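Local coordinates for amidohydrolase 3 domain-containing protein (Pyrococcus horikoshii, PDB 3IGH) that is of uncharacterized function but probably acts as a metal-dependent amidohydrolase, hydrolysing carbon-nitrogen bonds other than peptide bonds, at residues D156-E159 with D160-I163; W116-R119 with K120-N123; F130-R133 with K134-V138; S87-E90 with L91-L95. All coordinates share one frame; numbering follows the deposited sequence.

Contact 1 (D156-E159 with D160-I163)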
loop_
_atom_site.group_PDB
_atom_site.type_symbol
_atom_site.label_atom_id
_atom_site.label_comp_id
_atom_site.label_asym_id
_atom_site.label_seq_id
_atom_site.Cartn_x
_atom_site.Cartn_y
_atom_site.Cartn_z
ATOM N N ASP A 156 16.681 -35.606 -17.619
ATOM C CA ASP A 156 16.527 -34.293 -18.238
ATOM C C ASP A 156 17.705 -33.340 -17.975
ATOM O O ASP A 156 17.746 -32.224 -18.502
ATOM C CB ASP A 156 15.217 -33.665 -17.769
ATOM C CG ASP A 156 13.995 -34.415 -18.271
ATOM O OD1 ASP A 156 14.074 -35.032 -19.356
ATOM O OD2 ASP A 156 12.948 -34.371 -17.584
ATOM N N PHE A 157 18.656 -33.791 -17.165
ATOM C CA PHE A 157 19.866 -33.033 -16.886
ATOM C C PHE A 157 21.089 -33.892 -17.192
ATOM O O PHE A 157 21.435 -34.810 -16.442
ATOM C CB PHE A 157 19.860 -32.520 -15.434
ATOM C CG PHE A 157 21.174 -31.921 -14.970
ATOM C CD1 PHE A 157 21.942 -31.103 -15.806
ATOM C CD2 PHE A 157 21.618 -32.142 -13.666
ATOM C CE1 PHE A 157 23.145 -30.554 -15.366
ATOM C CE2 PHE A 157 22.816 -31.590 -13.214
ATOM C CZ PHE A 157 23.582 -30.794 -14.067
ATOM N N ASP A 158 21.738 -33.580 -18.307
ATOM C CA ASP A 158 22.957 -34.266 -18.702
ATOM C C ASP A 158 24.133 -33.488 -18.145
ATOM O O ASP A 158 24.439 -32.386 -18.603
ATOM C CB ASP A 158 23.036 -34.375 -20.223
ATOM C CG ASP A 158 24.111 -35.351 -20.693
ATOM O OD1 ASP A 158 23.742 -36.359 -21.334
ATOM O OD2 ASP A 158 25.316 -35.109 -20.439
ATOM N N GLU A 159 24.795 -34.078 -17.157
ATOM C CA GLU A 159 25.821 -33.378 -16.391
ATOM C C GLU A 159 27.118 -33.181 -17.180
ATOM O O GLU A 159 27.835 -32.200 -16.968
ATOM C CB GLU A 159 26.050 -34.087 -15.046
ATOM C CG GLU A 159 24.727 -34.547 -14.402
ATOM C CD GLU A 159 24.795 -34.809 -12.904
ATOM O OE1 GLU A 159 23.741 -35.195 -12.333
ATOM O OE2 GLU A 159 25.878 -34.629 -12.299
ATOM N N ASP A 160 27.399 -34.092 -18.111
ATOM C CA ASP A 160 28.617 -34.005 -18.919
ATOM C C ASP A 160 28.552 -32.923 -19.996
ATOM O O ASP A 160 29.503 -32.156 -20.165
ATOM C CB ASP A 160 28.964 -35.363 -19.548
ATOM C CG ASP A 160 30.308 -35.344 -20.273
ATOM O OD1 ASP A 160 30.339 -35.665 -21.479
ATOM O OD2 ASP A 160 31.332 -34.993 -19.642
ATOM N N THR A 161 27.440 -32.877 -20.729
ATOM C CA THR A 161 27.271 -31.909 -21.826
ATOM C C THR A 161 26.722 -30.567 -21.335
ATOM O O THR A 161 26.826 -29.554 -22.028
ATOM C CB THR A 161 26.336 -32.449 -22.918
ATOM O OG1 THR A 161 25.067 -32.763 -22.338
ATOM C CG2 THR A 161 26.919 -33.705 -23.566
ATOM N N GLY A 162 26.137 -30.572 -20.139
ATOM C CA GLY A 162 25.582 -29.357 -19.541
ATOM C C GLY A 162 24.189 -29.012 -20.038
ATOM O O GLY A 162 23.708 -27.904 -19.794
ATOM N N ILE A 163 23.543 -29.966 -20.712
ATOM C CA ILE A 163 22.230 -29.759 -21.337
ATOM C C ILE A 163 21.091 -29.995 -20.356
ATOM O O ILE A 163 20.989 -31.062 -19.742
ATOM C CB ILE A 163 22.046 -30.638 -22.604
ATOM C CG1 ILE A 163 22.999 -30.162 -23.710
ATOM C CG2 ILE A 163 20.590 -30.609 -23.089
ATOM C CD1 ILE A 163 23.223 -31.163 -24.826
#
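Asp-158 meets Thr-161, Gly-162 and Ile-163 where the chain turns back on itself, and nearly every bond of the turn runs to this one aspartate. Its backbone takes the first set. Asp-158 N donates to Ile-163 O over 3.0 Å, an almost straight bond, and Asp-158 O receives Gly-162 N at 2.9 Å, with a weak second bond from Ile-163 N. Gly-162 and Ile-163 both face Asp-158, and with Gly-162 at positive phi (82°) in the first of the two places this is a G1 beta bulge.

The side chain supplies the second set. With CG anti to the backbone N (chi1 -167°), the carboxylate folds back over the turn, and OD2 accepts Thr-161 N at 3.1 Å, on its anti side but tilted out of the carboxylate plane. Asp-160 N adds a weak bond to the same oxygen, and Thr-161 OG1 lies 3.0 Å from Asp-158 OD2.

Beyond the hydrogen bonds contact is slight: Ile-163 O lies at the edge of the Phe-157 ring, 4.0 Å from Phe-157 CD1. Around the turn, Phe-157 packs on Ser-168 of helix 166-180, Ile-163 lies against Val-138 and Val-140 of strand 138-141, and Asp-156 forms a salt bridge with Lys-165.

Contact 2 (W116-R119 with K120-N123). With SO4 (sulfate ion), chain I.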
loop_
_atom_site.group_PDB
_atom_site.type_symbol
_atom_site.label_atom_id
_atom_site.label_comp_id
_atom_site.label_asym_id
_atom_site.label_seq_id
_atom_site.Cartn_x
_atom_site.Cartn_y
_atom_site.Cartn_z
ATOM N N TRP A 116 25.691 -28.740 -31.182
ATOM C CA TRP A 116 25.214 -28.230 -29.892
ATOM C C TRP A 116 26.347 -27.567 -29.115
ATOM O O TRP A 116 27.485 -28.045 -29.151
ATOM C CB TRP A 116 24.623 -29.366 -29.060
ATOM C CG TRP A 116 23.277 -29.846 -29.517
ATOM C CD1 TRP A 116 22.981 -30.487 -30.691
ATOM C CD2 TRP A 116 22.046 -29.754 -28.791
ATOM N NE1 TRP A 116 21.640 -30.789 -30.743
ATOM C CE2 TRP A 116 21.042 -30.352 -29.590
ATOM C CE3 TRP A 116 21.689 -29.222 -27.543
ATOM C CZ2 TRP A 116 19.704 -30.426 -29.183
ATOM C CZ3 TRP A 116 20.362 -29.303 -27.135
ATOM C CH2 TRP A 116 19.386 -29.902 -27.952
ATOM N N PRO A 117 26.055 -26.458 -28.406
ATOM C CA PRO A 117 27.095 -25.944 -27.517
ATOM C C PRO A 117 27.172 -26.816 -26.262
ATOM O O PRO A 117 26.214 -27.528 -25.944
ATOM C CB PRO A 117 26.639 -24.511 -27.203
ATOM C CG PRO A 117 25.190 -24.473 -27.507
ATOM C CD PRO A 117 24.824 -25.644 -28.367
ATOM N N THR A 118 28.319 -26.804 -25.586
ATOM C CA THR A 118 28.541 -27.708 -24.451
ATOM C C THR A 118 29.090 -26.968 -23.234
ATOM O O THR A 118 29.715 -25.912 -23.370
ATOM C CB THR A 118 29.559 -28.833 -24.784
ATOM O OG1 THR A 118 30.865 -28.255 -24.940
ATOM C CG2 THR A 118 29.156 -29.618 -26.044
ATOM N N ARG A 119 28.856 -27.563 -22.062
ATOM C CA ARG A 119 29.449 -27.156 -20.782
ATOM C C ARG A 119 30.954 -26.886 -20.881
ATOM O O ARG A 119 31.435 -25.841 -20.428
ATOM C CB ARG A 119 29.163 -28.240 -19.727
ATOM C CG ARG A 119 29.803 -28.004 -18.352
ATOM C CD ARG A 119 29.680 -29.236 -17.446
ATOM N NE ARG A 119 30.315 -30.428 -18.015
ATOM C CZ ARG A 119 31.619 -30.704 -17.962
ATOM N NH1 ARG A 119 32.476 -29.882 -17.360
ATOM N NH2 ARG A 119 32.070 -31.816 -18.525
ATOM N N LYS A 120 31.687 -27.818 -21.495
ATOM C CA LYS A 120 33.140 -27.670 -21.677
ATOM C C LYS A 120 33.526 -26.426 -22.470
ATOM O O LYS A 120 34.442 -25.704 -22.076
ATOM C CB LYS A 120 33.743 -28.917 -22.334
ATOM C CG LYS A 120 33.952 -30.080 -21.386
ATOM C CD LYS A 120 34.374 -31.335 -22.132
ATOM C CE LYS A 120 34.438 -32.530 -21.195
ATOM N NZ LYS A 120 34.642 -33.800 -21.940
ATOM N N GLU A 121 32.825 -26.177 -23.577
ATOM C CA GLU A 121 33.089 -25.003 -24.425
ATOM C C GLU A 121 32.785 -23.701 -23.689
ATOM O O GLU A 121 33.506 -22.707 -23.820
ATOM C CB GLU A 121 32.274 -25.080 -25.720
ATOM C CG GLU A 121 32.740 -26.163 -26.693
ATOM C CD GLU A 121 31.643 -26.646 -27.640
ATOM O OE1 GLU A 121 31.921 -27.572 -28.428
ATOM O OE2 GLU A 121 30.507 -26.118 -27.599
ATOM N N LEU A 122 31.731 -23.729 -22.879
ATOM C CA LEU A 122 31.308 -22.551 -22.129
ATOM C C LEU A 122 32.186 -22.289 -20.900
ATOM O O LEU A 122 32.124 -21.204 -20.311
ATOM C CB LEU A 122 29.838 -22.686 -21.728
ATOM C CG LEU A 122 28.821 -22.770 -22.871
ATOM C CD1 LEU A 122 27.436 -23.067 -22.312
ATOM C CD2 LEU A 122 28.817 -21.499 -23.701
ATOM N N ASN A 123 33.006 -23.274 -20.526
ATOM C CA ASN A 123 34.007 -23.095 -19.460
ATOM C C ASN A 123 35.080 -22.057 -19.807
ATOM O O ASN A 123 35.754 -21.535 -18.916
ATOM C CB ASN A 123 34.639 -24.436 -19.060
ATOM C CG ASN A 123 33.728 -25.277 -18.176
ATOM O OD1 ASN A 123 32.839 -24.757 -17.494
ATOM N ND2 ASN A 123 33.948 -26.585 -18.183
HETATM S S SO4 I . 19.232 -32.374 -33.322
HETATM O O1 SO4 I . 20.690 -32.514 -33.359
HETATM O O2 SO4 I . 18.606 -33.563 -33.896
HETATM O O3 SO4 I . 18.800 -32.224 -31.934
HETATM O O4 SO4 I . 18.829 -31.204 -34.098
HETATM O O HOH W 1 30.051 -28.690 -29.749
#
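Thr-118 and Glu-121 exchange bonds at the start of helix 119-122. Thr-118 OG1 accepts Glu-121 N at 3.2 Å in a fairly straight bond (163°), while Glu-121 OE2 reaches back to Thr-118 N at 3.1 Å, a weaker and more bent return. The threonine hydroxyl stands between its own backbone N and carbonyl carbon (chi1 69°), which turns it toward Glu-121 N. Replacing Thr-118 with valine would probably leave Glu-121 N without its side-chain acceptor and the first turn less firmly started.

Next come the backbone bonds, Leu-122 N to Thr-118 O at 3.0 Å and a weak one from Asn-123 N to Arg-119 O. A water lies between Trp-116 O and Glu-121 OE1, close to both. Beside the turn, Lys-120 CG sits over one face of the Arg-119 guanidinium, and Lys-120 CE is 3.6 Å from Arg-119 NH2. The guanidinium itself is held from outside, by the carbonyl of Asp-160 and a salt bridge with Asp-143; Asn-123 accepts from the backbone N of Asp-143.

Further out, the indole N-H of Trp-116 points at a sulfate, probably from the crystallisation liquor: NE1 to O1 is 3.3 Å, with the ion at the ring edge. Leu-122 packs on helix 88-96 and strand 129-133. The reciprocal pair of Thr-118 and Glu-121 is a capping box, a classic helix N-terminus.

Contact 3 (F130-R133 with K134-V138)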
loop_
_atom_site.group_PDB
_atom_site.type_symbol
_atom_site.label_atom_id
_atom_site.label_comp_id
_atom_site.label_asym_id
_atom_site.label_seq_id
_atom_site.Cartn_x
_atom_site.Cartn_y
_atom_site.Cartn_z
ATOM N N PHE A 130 24.650 -19.247 -18.557
ATOM C CA PHE A 130 23.431 -20.018 -18.751
ATOM C C PHE A 130 22.806 -19.540 -20.067
ATOM O O PHE A 130 22.448 -18.365 -20.192
ATOM C CB PHE A 130 22.482 -19.774 -17.573
ATOM C CG PHE A 130 21.241 -20.626 -17.596
ATOM C CD1 PHE A 130 21.242 -21.880 -17.004
ATOM C CD2 PHE A 130 20.064 -20.166 -18.192
ATOM C CE1 PHE A 130 20.107 -22.673 -17.005
ATOM C CE2 PHE A 130 18.921 -20.958 -18.201
ATOM C CZ PHE A 130 18.939 -22.210 -17.600
ATOM N N ILE A 131 22.710 -20.424 -21.058
ATOM C CA ILE A 131 22.242 -19.996 -22.393
ATOM C C ILE A 131 21.036 -20.772 -22.907
ATOM O O ILE A 131 21.086 -21.990 -23.101
ATOM C CB ILE A 131 23.382 -19.930 -23.464
ATOM C CG1 ILE A 131 24.104 -21.279 -23.629
ATOM C CG2 ILE A 131 24.377 -18.831 -23.119
ATOM C CD1 ILE A 131 24.964 -21.366 -24.898
ATOM N N TYR A 132 19.943 -20.043 -23.127
ATOM C CA TYR A 132 18.723 -20.634 -23.650
ATOM C C TYR A 132 18.844 -20.882 -25.143
ATOM O O TYR A 132 19.313 -20.019 -25.880
ATOM C CB TYR A 132 17.550 -19.689 -23.442
ATOM C CG TYR A 132 17.028 -19.621 -22.035
ATOM C CD1 TYR A 132 16.186 -20.620 -21.534
ATOM C CD2 TYR A 132 17.339 -18.537 -21.212
ATOM C CE1 TYR A 132 15.679 -20.545 -20.234
ATOM C CE2 TYR A 132 16.840 -18.455 -19.911
ATOM C CZ TYR A 132 16.010 -19.457 -19.434
ATOM O OH TYR A 132 15.521 -19.373 -18.152
ATOM N N ARG A 133 18.405 -22.061 -25.571
ATOM C CA ARG A 133 18.164 -22.330 -26.986
ATOM C C ARG A 133 16.983 -21.486 -27.442
ATOM O O ARG A 133 16.125 -21.119 -26.636
ATOM C CB ARG A 133 17.822 -23.808 -27.203
ATOM C CG ARG A 133 17.817 -24.245 -28.683
ATOM C CD ARG A 133 17.349 -25.678 -28.884
ATOM N NE ARG A 133 17.222 -25.957 -30.314
ATOM C CZ ARG A 133 16.109 -25.784 -31.029
ATOM N NH1 ARG A 133 14.991 -25.355 -30.455
ATOM N NH2 ARG A 133 16.111 -26.054 -32.325
ATOM N N LYS A 134 16.975 -21.149 -28.729
ATOM C CA LYS A 134 15.786 -20.681 -29.441
ATOM C C LYS A 134 14.553 -21.442 -28.935
ATOM O O LYS A 134 14.585 -22.671 -28.809
ATOM C CB LYS A 134 16.012 -20.931 -30.941
ATOM C CG LYS A 134 14.941 -20.441 -31.884
ATOM C CD LYS A 134 15.067 -21.133 -33.238
ATOM C CE LYS A 134 14.360 -22.484 -33.244
ATOM N NZ LYS A 134 14.173 -22.997 -34.628
ATOM N N CYS A 135 13.494 -20.700 -28.608
ATOM C CA CYS A 135 12.211 -21.249 -28.094
ATOM C C CYS A 135 12.176 -21.586 -26.599
ATOM O O CYS A 135 11.125 -21.965 -26.078
ATOM C CB CYS A 135 11.669 -22.421 -28.947
ATOM S SG CYS A 135 11.536 -22.037 -30.720
ATOM N N PHE A 136 13.326 -21.453 -25.928
ATOM C CA PHE A 136 13.434 -21.470 -24.460
ATOM C C PHE A 136 12.989 -22.783 -23.787
ATOM O O PHE A 136 12.537 -22.769 -22.643
ATOM C CB PHE A 136 12.690 -20.264 -23.834
ATOM C CG PHE A 136 13.225 -18.907 -24.256
ATOM C CD1 PHE A 136 14.158 -18.240 -23.470
ATOM C CD2 PHE A 136 12.773 -18.289 -25.423
ATOM C CE1 PHE A 136 14.650 -16.995 -23.839
ATOM C CE2 PHE A 136 13.260 -17.045 -25.808
ATOM C CZ PHE A 136 14.203 -16.391 -25.011
ATOM N N HIS A 137 13.113 -23.912 -24.487
ATOM C CA HIS A 137 12.757 -25.207 -23.894
ATOM C C HIS A 137 13.992 -26.031 -23.518
ATOM O O HIS A 137 13.871 -27.096 -22.908
ATOM C CB HIS A 137 11.835 -26.017 -24.817
ATOM C CG HIS A 137 10.572 -25.302 -25.196
ATOM N ND1 HIS A 137 9.650 -24.872 -24.266
ATOM C CD2 HIS A 137 10.073 -24.957 -26.408
ATOM C CE1 HIS A 137 8.643 -24.281 -24.887
ATOM N NE2 HIS A 137 8.875 -24.320 -26.186
ATOM N N VAL A 138 15.171 -25.533 -23.890
ATOM C CA VAL A 138 16.449 -26.180 -23.587
ATOM C C VAL A 138 17.467 -25.096 -23.242
ATOM O O VAL A 138 17.435 -23.994 -23.806
ATOM C CB VAL A 138 17.000 -27.019 -24.812
ATOM C CG1 VAL A 138 18.340 -27.667 -24.484
ATOM C CG2 VAL A 138 16.027 -28.101 -25.258
HETATM O O HOH W 2 13.826 -25.791 -34.816
#
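Tyr-132 and Phe-136 both carry CG anti to their carbonyl carbons (chi1 -76° and -61°), and this brings Phe-136 CD1 over one face of the tyrosine ring, toward the rim and 3.5 Å from Tyr-132 CG; the opposite face is covered by Phe-130. The planes of Tyr-132 and Phe-136 meet at 51°, an oblique pairing.

Arg-133 to Phe-136 is a type II beta turn, closed by Phe-136 N to Arg-133 O at 2.9 Å, and it carries strand 129-133 toward the antiparallel strand 138-141. Arg-133 N continues the pairing with Val-138 O over 2.8 Å, and Arg-133 CB touches Val-138 CB at 4.1 Å.

Arg-133 and Lys-134 run side by side in the same direction. Their like charges come to 4.3 Å between Arg-133 NH2 and Lys-134 NZ; one water accepts from both, at 2.8 Å from Lys-134 NZ and weakly from Arg-133 NH2, and both also make long, weak ion pairs with Asp-109. That water sits at the guanidinium edge, while Arg-133 NE donates to Gln-110 OE1. A leucine in place of Arg-133 would probably leave Gln-110 OE1 without this donor and the water without its weak arginine donor. The Arg-133 side chain also touches Trp-108, and Phe-136 packs on Phe-106 of strand 103-108.

Contact 4 (S87-E90 with L91-L95)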
loop_
_atom_site.group_PDB
_atom_site.type_symbol
_atom_site.label_atom_id
_atom_site.label_comp_id
_atom_site.label_asym_id
_atom_site.label_seq_id
_atom_site.Cartn_x
_atom_site.Cartn_y
_atom_site.Cartn_z
ATOM N N SER A 87 28.654 -20.360 -35.522
ATOM C CA SER A 87 29.676 -21.283 -35.007
ATOM C C SER A 87 29.799 -21.164 -33.496
ATOM O O SER A 87 29.401 -20.150 -32.922
ATOM C CB SER A 87 31.037 -20.982 -35.634
ATOM O OG SER A 87 31.447 -19.658 -35.334
ATOM N N ILE A 88 30.370 -22.194 -32.863
ATOM C CA ILE A 88 30.706 -22.151 -31.434
ATOM C C ILE A 88 31.614 -20.955 -31.149
ATOM O O ILE A 88 31.404 -20.229 -30.173
ATOM C CB ILE A 88 31.352 -23.486 -30.942
ATOM C CG1 ILE A 88 30.383 -24.667 -31.108
ATOM C CG2 ILE A 88 31.835 -23.386 -29.485
ATOM C CD1 ILE A 88 29.004 -24.487 -30.464
ATOM N N GLU A 89 32.587 -20.733 -32.036
ATOM C CA GLU A 89 33.510 -19.594 -31.959
ATOM C C GLU A 89 32.776 -18.252 -31.849
ATOM O O GLU A 89 33.100 -17.435 -30.983
ATOM C CB GLU A 89 34.471 -19.616 -33.168
ATOM C CG GLU A 89 35.435 -18.422 -33.286
ATOM C CD GLU A 89 34.906 -17.299 -34.184
ATOM O OE1 GLU A 89 34.453 -17.587 -35.315
ATOM O OE2 GLU A 89 34.950 -16.123 -33.756
ATOM N N GLU A 90 31.794 -18.048 -32.729
ATOM C CA GLU A 90 30.994 -16.825 -32.747
ATOM C C GLU A 90 30.186 -16.693 -31.449
ATOM O O GLU A 90 30.103 -15.610 -30.866
ATOM C CB GLU A 90 30.058 -16.830 -33.963
ATOM C CG GLU A 90 30.120 -15.574 -34.840
ATOM C CD GLU A 90 29.187 -14.462 -34.388
ATOM O OE1 GLU A 90 28.360 -14.007 -35.207
ATOM O OE2 GLU A 90 29.278 -14.024 -33.224
ATOM N N LEU A 91 29.608 -17.810 -31.009
ATOM C CA LEU A 91 28.824 -17.883 -29.777
ATOM C C LEU A 91 29.648 -17.482 -28.547
ATOM O O LEU A 91 29.193 -16.668 -27.740
ATOM C CB LEU A 91 28.218 -19.288 -29.636
ATOM C CG LEU A 91 27.317 -19.682 -28.461
ATOM C CD1 LEU A 91 26.152 -20.522 -28.949
ATOM C CD2 LEU A 91 28.107 -20.445 -27.392
ATOM N N ILE A 92 30.865 -18.026 -28.428
ATOM C CA ILE A 92 31.759 -17.712 -27.301
ATOM C C ILE A 92 32.190 -16.243 -27.343
ATOM O O ILE A 92 32.265 -15.578 -26.309
ATOM C CB ILE A 92 33.011 -18.663 -27.252
ATOM C CG1 ILE A 92 32.593 -20.137 -27.141
ATOM C CG2 ILE A 92 33.979 -18.284 -26.119
ATOM C CD1 ILE A 92 31.888 -20.526 -25.848
ATOM N N GLN A 93 32.445 -15.741 -28.548
ATOM C CA GLN A 93 32.829 -14.350 -28.747
ATOM C C GLN A 93 31.746 -13.390 -28.236
ATOM O O GLN A 93 32.058 -12.407 -27.552
ATOM C CB GLN A 93 33.144 -14.102 -30.225
ATOM C CG GLN A 93 33.984 -12.857 -30.495
ATOM C CD GLN A 93 34.273 -12.635 -31.980
ATOM O OE1 GLN A 93 35.142 -11.836 -32.338
ATOM N NE2 GLN A 93 33.544 -13.337 -32.847
ATOM N N ARG A 94 30.482 -13.703 -28.541
ATOM C CA ARG A 94 29.333 -12.912 -28.075
ATOM C C ARG A 94 29.188 -12.949 -26.555
ATOM O O ARG A 94 28.972 -11.911 -25.916
ATOM C CB ARG A 94 28.033 -13.392 -28.733
ATOM C CG ARG A 94 27.947 -13.107 -30.226
ATOM C CD ARG A 94 26.588 -13.490 -30.793
ATOM N NE ARG A 94 26.597 -13.488 -32.252
ATOM C CZ ARG A 94 25.512 -13.475 -33.020
ATOM N NH1 ARG A 94 24.297 -13.446 -32.480
ATOM N NH2 ARG A 94 25.645 -13.478 -34.339
ATOM N N LEU A 95 29.324 -14.140 -25.982
ATOM C CA LEU A 95 29.205 -14.305 -24.534
ATOM C C LEU A 95 30.321 -13.606 -23.750
ATOM O O LEU A 95 30.088 -13.113 -22.643
ATOM C CB LEU A 95 29.110 -15.785 -24.163
ATOM C CG LEU A 95 27.825 -16.471 -24.624
ATOM C CD1 LEU A 95 27.951 -17.960 -24.467
ATOM C CD2 LEU A 95 26.584 -15.931 -23.874
#
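Ile-88 and Ile-92, one turn apart on helix 88-96, form the close-packed side of this contact. Ile-88 CG2 meets Ile-92 CG1 at 4.1 Å, and Ile-92 CG1 also leans on the carbonyl of Ile-88. Ile-88 touches with the branch that stands anti to its backbone N, Ile-92 with the one that lies beside its own. Leu-91 and Leu-95 join them on the face turned into the protein: Leu-91 packs on Leu-122 and Ile-131, Ile-92 on Leu-122, Leu-95 on Val-129 and Ile-131, while Ile-88 lies against Glu-121 and Pro-117. Beneath these side chains the backbone bonds repeat regularly, from Leu-91 N to Ser-87 O at 3.0 Å through Arg-94 N to Glu-90 O. Ser-87 starts the helix as N-cap, its OG accepting Glu-90 N at 3.1 Å.

The other side is polar and looser, with Glu-89 exposed to solvent. Glu-90 bends at chi2 toward Arg-94, one turn on, and is met side-on: Arg-94 NH2 to Glu-90 OE1 is 2.9 Å and Arg-94 NE to Glu-90 OE2 is also 2.9 Å. Both oxygens lie close to the guanidinium plane but are approached from above the carboxylate plane, the two groups being turned 46° apart. Glu-90 has a second conformer, so this grip is described for one of two copies. Glu-89 and Gln-93 run alongside more loosely, with Glu-89 OE2 3.3 Å from Gln-93 NE2 but badly angled for a hydrogen bond.

Arg-94 NH1, donating to the carbonyls of Asp-81 and Arg-83, ties the helix to the end of strand 80-81 and the loop after it; in the conformer described, the Glu-90 bridge would probably help to orient that arginine.

Contacts 2, 3 and 4 meet round one apolar patch: Ile-131 of contact 3 touches Leu-122 and Pro-117 of contact 2 and Leu-91 and Leu-95 of contact 4, and Leu-122 also reaches Leu-95. Contact 1 stands at the edge of the same sheet as contact 3, with Ile-163 against Val-138 and Trp-116, and Asp-160 in a salt bridge with Arg-119. Contacts 1 to 3 are partly buried and contact 4 is a surface contact, though its leucines turn inward. Chemistry follows place: backbone bonds and an aspartate at the turn of contact 1, helix capping in contacts 2 and 4, aromatic packing in contact 3, and a side-chain salt bridge in contact 4.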